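Local coordinates for protein putative MAR1 (Leishmania donovani, PDB 1X9G) that is of unknown function but belongs to the isochorismatase superfamily and has been put forward as a possible MAR1 ribonuclease, at residues Glu116-Ile121 with Leu142-Lys147; Lys18-Phe23 with Leu104-Asn109. All coordinates share one frame; numbering follows the deposited sequence.

Contact 1 (Glu116-Ile121 with Leu142-Lys147)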
loop_
_atom_site.group_PDB
_atom_site.type_symbol
_atom_site.label_atom_id
_atom_site.label_comp_id
_atom_site.label_asym_id
_atom_site.label_seq_id
_atom_site.Cartn_x
_atom_site.Cartn_y
_atom_site.Cartn_z
ATOM N N GLU A 116 -11.091 -2.665 19.056
ATOM C CA GLU A 116 -11.159 -1.893 17.804
ATOM C C GLU A 116 -9.823 -1.856 17.098
ATOM O O GLU A 116 -8.781 -1.688 17.746
ATOM C CB GLU A 116 -11.587 -0.459 18.100
ATOM C CG GLU A 116 -12.865 -0.325 18.902
ATOM C CD GLU A 116 -13.660 0.941 18.581
ATOM O OE1 GLU A 116 -14.254 1.484 19.538
ATOM O OE2 GLU A 116 -13.702 1.403 17.403
ATOM N N GLY A 117 -9.877 -1.942 15.758
ATOM C CA GLY A 117 -8.692 -1.995 14.872
ATOM C C GLY A 117 -7.586 -1.001 15.195
ATOM O O GLY A 117 -6.395 -1.341 15.192
ATOM N N HIS A 118 -7.997 0.230 15.509
ATOM C CA HIS A 118 -7.073 1.340 15.727
ATOM C C HIS A 118 -6.720 1.593 17.192
ATOM O O HIS A 118 -5.954 2.529 17.483
ATOM C CB HIS A 118 -7.668 2.608 15.139
ATOM C CG HIS A 118 -8.933 3.026 15.809
ATOM N ND1 HIS A 118 -10.121 2.335 15.648
ATOM C CD2 HIS A 118 -9.190 4.025 16.685
ATOM C CE1 HIS A 118 -11.067 2.926 16.364
ATOM N NE2 HIS A 118 -10.529 3.963 16.989
ATOM N N ALA A 119 -7.259 0.765 18.097
ATOM C CA ALA A 119 -7.176 1.048 19.513
ATOM C C ALA A 119 -6.565 -0.139 20.228
ATOM O O ALA A 119 -5.356 -0.338 20.136
ATOM C CB ALA A 119 -8.583 1.444 20.058
ATOM N N CYS A 120 -7.375 -0.980 20.881
ATOM C CA CYS A 120 -6.855 -2.149 21.544
ATOM C C CYS A 120 -6.097 -3.061 20.588
ATOM O O CYS A 120 -5.000 -3.546 20.954
ATOM C CB CYS A 120 -7.986 -2.925 22.259
ATOM S SG CYS A 120 -9.077 -1.921 23.421
ATOM N N ILE A 121 -6.664 -3.306 19.381
ATOM C CA ILE A 121 -6.059 -4.268 18.392
ATOM C C ILE A 121 -4.674 -3.786 18.015
ATOM O O ILE A 121 -3.694 -4.478 18.185
ATOM C CB ILE A 121 -6.907 -4.454 17.062
ATOM C CG1 ILE A 121 -8.284 -5.121 17.303
ATOM C CG2 ILE A 121 -6.121 -5.212 16.004
ATOM C CD1 ILE A 121 -8.268 -6.586 17.705
ATOM N N LEU A 142 -12.089 -8.105 12.191
ATOM C CA LEU A 142 -11.729 -6.812 12.787
ATOM C C LEU A 142 -12.772 -5.742 12.460
ATOM O O LEU A 142 -13.514 -5.854 11.461
ATOM C CB LEU A 142 -10.334 -6.340 12.371
ATOM C CG LEU A 142 -9.082 -7.219 12.496
ATOM C CD1 LEU A 142 -7.968 -6.706 11.545
ATOM C CD2 LEU A 142 -8.576 -7.438 13.951
ATOM N N GLY A 143 -12.871 -4.745 13.355
ATOM C CA GLY A 143 -13.742 -3.579 13.140
ATOM C C GLY A 143 -13.420 -2.366 14.014
ATOM O O GLY A 143 -12.729 -2.481 15.016
ATOM N N SER A 144 -13.930 -1.209 13.612
ATOM C CA SER A 144 -13.829 0.038 14.359
ATOM C C SER A 144 -15.198 0.702 14.242
ATOM O O SER A 144 -15.970 0.364 13.348
ATOM C CB SER A 144 -12.761 0.946 13.753
ATOM O OG SER A 144 -11.467 0.493 14.130
ATOM N N GLN A 145 -15.527 1.644 15.119
ATOM C CA GLN A 145 -16.759 2.422 14.901
ATOM C C GLN A 145 -16.764 3.234 13.616
ATOM O O GLN A 145 -17.771 3.255 12.919
ATOM C CB GLN A 145 -17.078 3.298 16.094
ATOM C CG GLN A 145 -17.617 2.516 17.215
ATOM C CD GLN A 145 -17.745 3.331 18.470
ATOM O OE1 GLN A 145 -17.173 2.978 19.488
ATOM N NE2 GLN A 145 -18.496 4.439 18.402
ATOM N N LYS A 146 -15.652 3.891 13.302
ATOM C CA LYS A 146 -15.530 4.691 12.054
ATOM C C LYS A 146 -14.495 4.140 11.061
ATOM O O LYS A 146 -13.382 3.755 11.452
ATOM C CB LYS A 146 -15.178 6.153 12.386
ATOM C CG LYS A 146 -16.086 6.823 13.419
ATOM C CD LYS A 146 -17.357 7.335 12.734
ATOM C CE LYS A 146 -18.642 7.168 13.553
ATOM N NZ LYS A 146 -18.604 7.895 14.827
ATOM N N LYS A 147 -14.866 4.142 9.776
ATOM C CA LYS A 147 -14.000 3.747 8.633
ATOM C C LYS A 147 -12.604 4.332 8.679
ATOM O O LYS A 147 -11.626 3.583 8.558
ATOM C CB LYS A 147 -14.623 4.148 7.300
ATOM C CG LYS A 147 -15.850 3.339 6.923
ATOM C CD LYS A 147 -16.536 3.858 5.602
ATOM C CE LYS A 147 -17.505 2.748 4.951
ATOM N NZ LYS A 147 -18.894 2.687 5.532
#
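E116, just before helix 117-130, and H118 in its first turn reach out to S144 and Q145, which follow the end of strand 134-143. The setting is the beta-alpha-beta unit of strand 109-115, helix 117-130 and strand 134-143 in the parallel sheet of the isochorismatase fold. As in other members of this superfamily, a cis peptide, here before E116, precedes the turn into the helix.

CG of H118 sits in the crowded position between backbone N and carbonyl carbon (chi1 64°), from where the ring turns its ND1 edge to S144. S144 OG meets ND1 at the edge of the ring, in its plane, and the two share a hydrogen bond of 2.7 Å that either could donate. On the far side of the ring NE2 bonds to E170 of the second subunit, so both nitrogens have partners and the rotation of the imidazole is well defined.

The E116 chain bends at chi2 (-149°), and its carboxylate crosses the Q145 side chain at a slant. OE2 accepts the N-H of Q145 at 2.9 Å from above the carboxylate plane and also lies 3.3 Å from S144 CA. The backbones meet as well: G117 N donates to G143 O at 3.0 Å, and E116 CA makes a CH...O contact with the same oxygen. E116 O in turn is gripped by A119 N and I121 N from opposite faces of its plane, which fixes the opening turn of the helix, the bond from I121 N being the wider, pi-type one.

The apolar end is narrow: of the L142 branches only CD2 meets I121, touching its CG2 and CD1, each at 3.9 Å.

Contact 2 (Lys18-Phe23 with Leu104-Asn109)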
loop_
_atom_site.group_PDB
_atom_site.type_symbol
_atom_site.label_atom_id
_atom_site.label_comp_id
_atom_site.label_asym_id
_atom_site.label_seq_id
_atom_site.Cartn_x
_atom_site.Cartn_y
_atom_site.Cartn_z
ATOM N N LYS A 18 3.375 -27.468 14.092
ATOM C CA LYS A 18 4.682 -26.840 14.322
ATOM C C LYS A 18 4.509 -25.683 15.340
ATOM O O LYS A 18 4.005 -24.603 14.999
ATOM C CB LYS A 18 5.268 -26.367 12.981
ATOM C CG LYS A 18 6.719 -25.808 13.032
ATOM C CD LYS A 18 7.225 -25.272 11.652
ATOM C CE LYS A 18 8.291 -24.126 11.790
ATOM N NZ LYS A 18 7.771 -22.722 12.174
ATOM N N GLY A 19 4.875 -25.928 16.600
ATOM C CA GLY A 19 4.801 -24.910 17.658
ATOM C C GLY A 19 3.428 -24.737 18.279
ATOM O O GLY A 19 2.649 -25.688 18.323
ATOM N N LYS A 20 3.156 -23.540 18.796
ATOM C CA LYS A 20 1.872 -23.203 19.412
ATOM C C LYS A 20 1.356 -21.880 18.857
ATOM O O LYS A 20 2.135 -20.997 18.508
ATOM C CB LYS A 20 1.971 -23.071 20.947
ATOM C CG LYS A 20 2.647 -24.215 21.686
ATOM C CD LYS A 20 2.296 -24.204 23.171
ATOM C CE LYS A 20 2.367 -25.629 23.827
ATOM N NZ LYS A 20 1.013 -26.286 24.059
ATOM N N THR A 21 0.034 -21.751 18.819
ATOM C CA THR A 21 -0.672 -20.573 18.359
ATOM C C THR A 21 -1.718 -20.171 19.384
ATOM O O THR A 21 -2.542 -20.996 19.772
ATOM C CB THR A 21 -1.456 -20.887 17.070
ATOM O OG1 THR A 21 -0.541 -21.147 16.001
ATOM C CG2 THR A 21 -2.400 -19.706 16.703
ATOM N N ALA A 22 -1.704 -18.913 19.814
ATOM C CA ALA A 22 -2.828 -18.370 20.593
ATOM C C ALA A 22 -3.825 -17.667 19.677
ATOM O O ALA A 22 -3.446 -16.814 18.841
ATOM C CB ALA A 22 -2.355 -17.420 21.739
ATOM N N PHE A 23 -5.086 -18.078 19.804
ATOM C CA PHE A 23 -6.216 -17.301 19.359
ATOM C C PHE A 23 -6.569 -16.278 20.436
ATOM O O PHE A 23 -6.779 -16.608 21.600
ATOM C CB PHE A 23 -7.398 -18.205 19.007
ATOM C CG PHE A 23 -7.062 -19.273 17.973
ATOM C CD1 PHE A 23 -7.344 -20.605 18.216
ATOM C CD2 PHE A 23 -6.463 -18.932 16.754
ATOM C CE1 PHE A 23 -7.033 -21.607 17.257
ATOM C CE2 PHE A 23 -6.151 -19.919 15.796
ATOM C CZ PHE A 23 -6.440 -21.271 16.056
ATOM N N LEU A 104 1.738 -16.763 27.134
ATOM C CA LEU A 104 2.396 -16.719 25.817
ATOM C C LEU A 104 3.877 -17.074 25.927
ATOM O O LEU A 104 4.630 -16.932 24.961
ATOM C CB LEU A 104 2.302 -15.300 25.210
ATOM C CG LEU A 104 0.949 -14.747 24.793
ATOM C CD1 LEU A 104 1.062 -13.254 24.346
ATOM C CD2 LEU A 104 0.261 -15.604 23.745
ATOM N N GLU A 105 4.304 -17.492 27.113
ATOM C CA GLU A 105 5.709 -17.833 27.323
ATOM C C GLU A 105 6.204 -18.901 26.359
ATOM O O GLU A 105 7.385 -18.899 26.019
ATOM C CB GLU A 105 5.998 -18.234 28.771
ATOM C CG GLU A 105 6.590 -17.114 29.660
ATOM C CD GLU A 105 6.652 -17.508 31.163
ATOM O OE1 GLU A 105 7.211 -18.585 31.501
ATOM O OE2 GLU A 105 6.136 -16.732 32.008
ATOM N N ASP A 106 5.307 -19.775 25.894
ATOM C CA ASP A 106 5.678 -20.863 24.956
ATOM C C ASP A 106 4.912 -20.857 23.625
ATOM O O ASP A 106 4.774 -21.919 22.978
ATOM C CB ASP A 106 5.454 -22.229 25.625
ATOM C CG ASP A 106 3.983 -22.492 25.929
ATOM O OD1 ASP A 106 3.165 -21.544 25.828
ATOM O OD2 ASP A 106 3.640 -23.644 26.272
ATOM N N VAL A 107 4.390 -19.683 23.240
ATOM C CA VAL A 107 3.526 -19.554 22.059
ATOM C C VAL A 107 4.334 -18.846 20.998
ATOM O O VAL A 107 5.026 -17.879 21.307
ATOM C CB VAL A 107 2.136 -18.855 22.394
ATOM C CG1 VAL A 107 1.392 -18.353 21.127
ATOM C CG2 VAL A 107 1.205 -19.825 23.159
ATOM N N ASP A 108 4.288 -19.352 19.762
ATOM C CA ASP A 108 5.059 -18.760 18.648
ATOM C C ASP A 108 4.279 -17.759 17.800
ATOM O O ASP A 108 4.863 -16.784 17.279
ATOM C CB ASP A 108 5.593 -19.866 17.764
ATOM C CG ASP A 108 6.510 -20.782 18.520
ATOM O OD1 ASP A 108 6.057 -21.839 19.018
ATOM O OD2 ASP A 108 7.683 -20.403 18.666
ATOM N N ASN A 109 2.973 -18.024 17.660
ATOM C CA ASN A 109 2.087 -17.297 16.762
ATOM C C ASN A 109 0.835 -16.807 17.462
ATOM O O ASN A 109 0.250 -17.536 18.239
ATOM C CB ASN A 109 1.639 -18.193 15.619
ATOM C CG ASN A 109 2.750 -19.033 15.080
ATOM O OD1 ASN A 109 2.907 -20.168 15.484
ATOM N ND2 ASN A 109 3.543 -18.480 14.182
#
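K20 and A22 are tied to V107, D108 and N109 chiefly through the backbone, an example of how two neighbouring strands of a parallel sheet start pairing. T21 and N109 form the parallel bridge: A22 N donates to N109 O at 2.9 Å, and N109 N donates to K20 O at 3.2 Å. That carbonyl accepts twice, with N109 N in its plane and D108 N (3.0 Å) above it. A weak bond from K20 N to D108 OD1 and a CH...O contact from T21 CA to N109 O add to the pairing.

Apolar contact is made by A22 CB, which touches L104 CD2 at 3.8 Å and V107 CG1 at 3.9 Å. V107 holds CG1 anti to its backbone N (chi1 164°), and this branch also lies against A22 N.

Among the charged residues, the methylenes of K20 cross over D106, CD and CE each 3.4 Å from OD2, while NZ stays beyond salt-bridge range. D106 finds its salt bridge through OD1 with K61.

Strand 60-67 flanks strand 21-26 on the side away from 109-115; A22 packs on its I63, and F23 leans on helix 39-55, while N109 touches R134 and F136 of strand 134-143.

In the fold
The two contacts illustrate how a parallel sheet is finished at both ends. Contact 2 lies where strands 21-26 and 109-115 begin; contact 1 lies where strands 109-115 and 134-143 give way to a helix and a loop. Their centres are 24 Å apart, on opposite sides of the chain's centre, and their nearest atoms are about 10 Å apart without touching. Strand 109-115 runs from one to the other. Active sites of such folds form at the carboxyl ends of the strands, so the site here is probably beside contact 1, where C120 touches D27; by comparison with cysteine hydrolases of the superfamily, C120 is probably placed as the nucleophile.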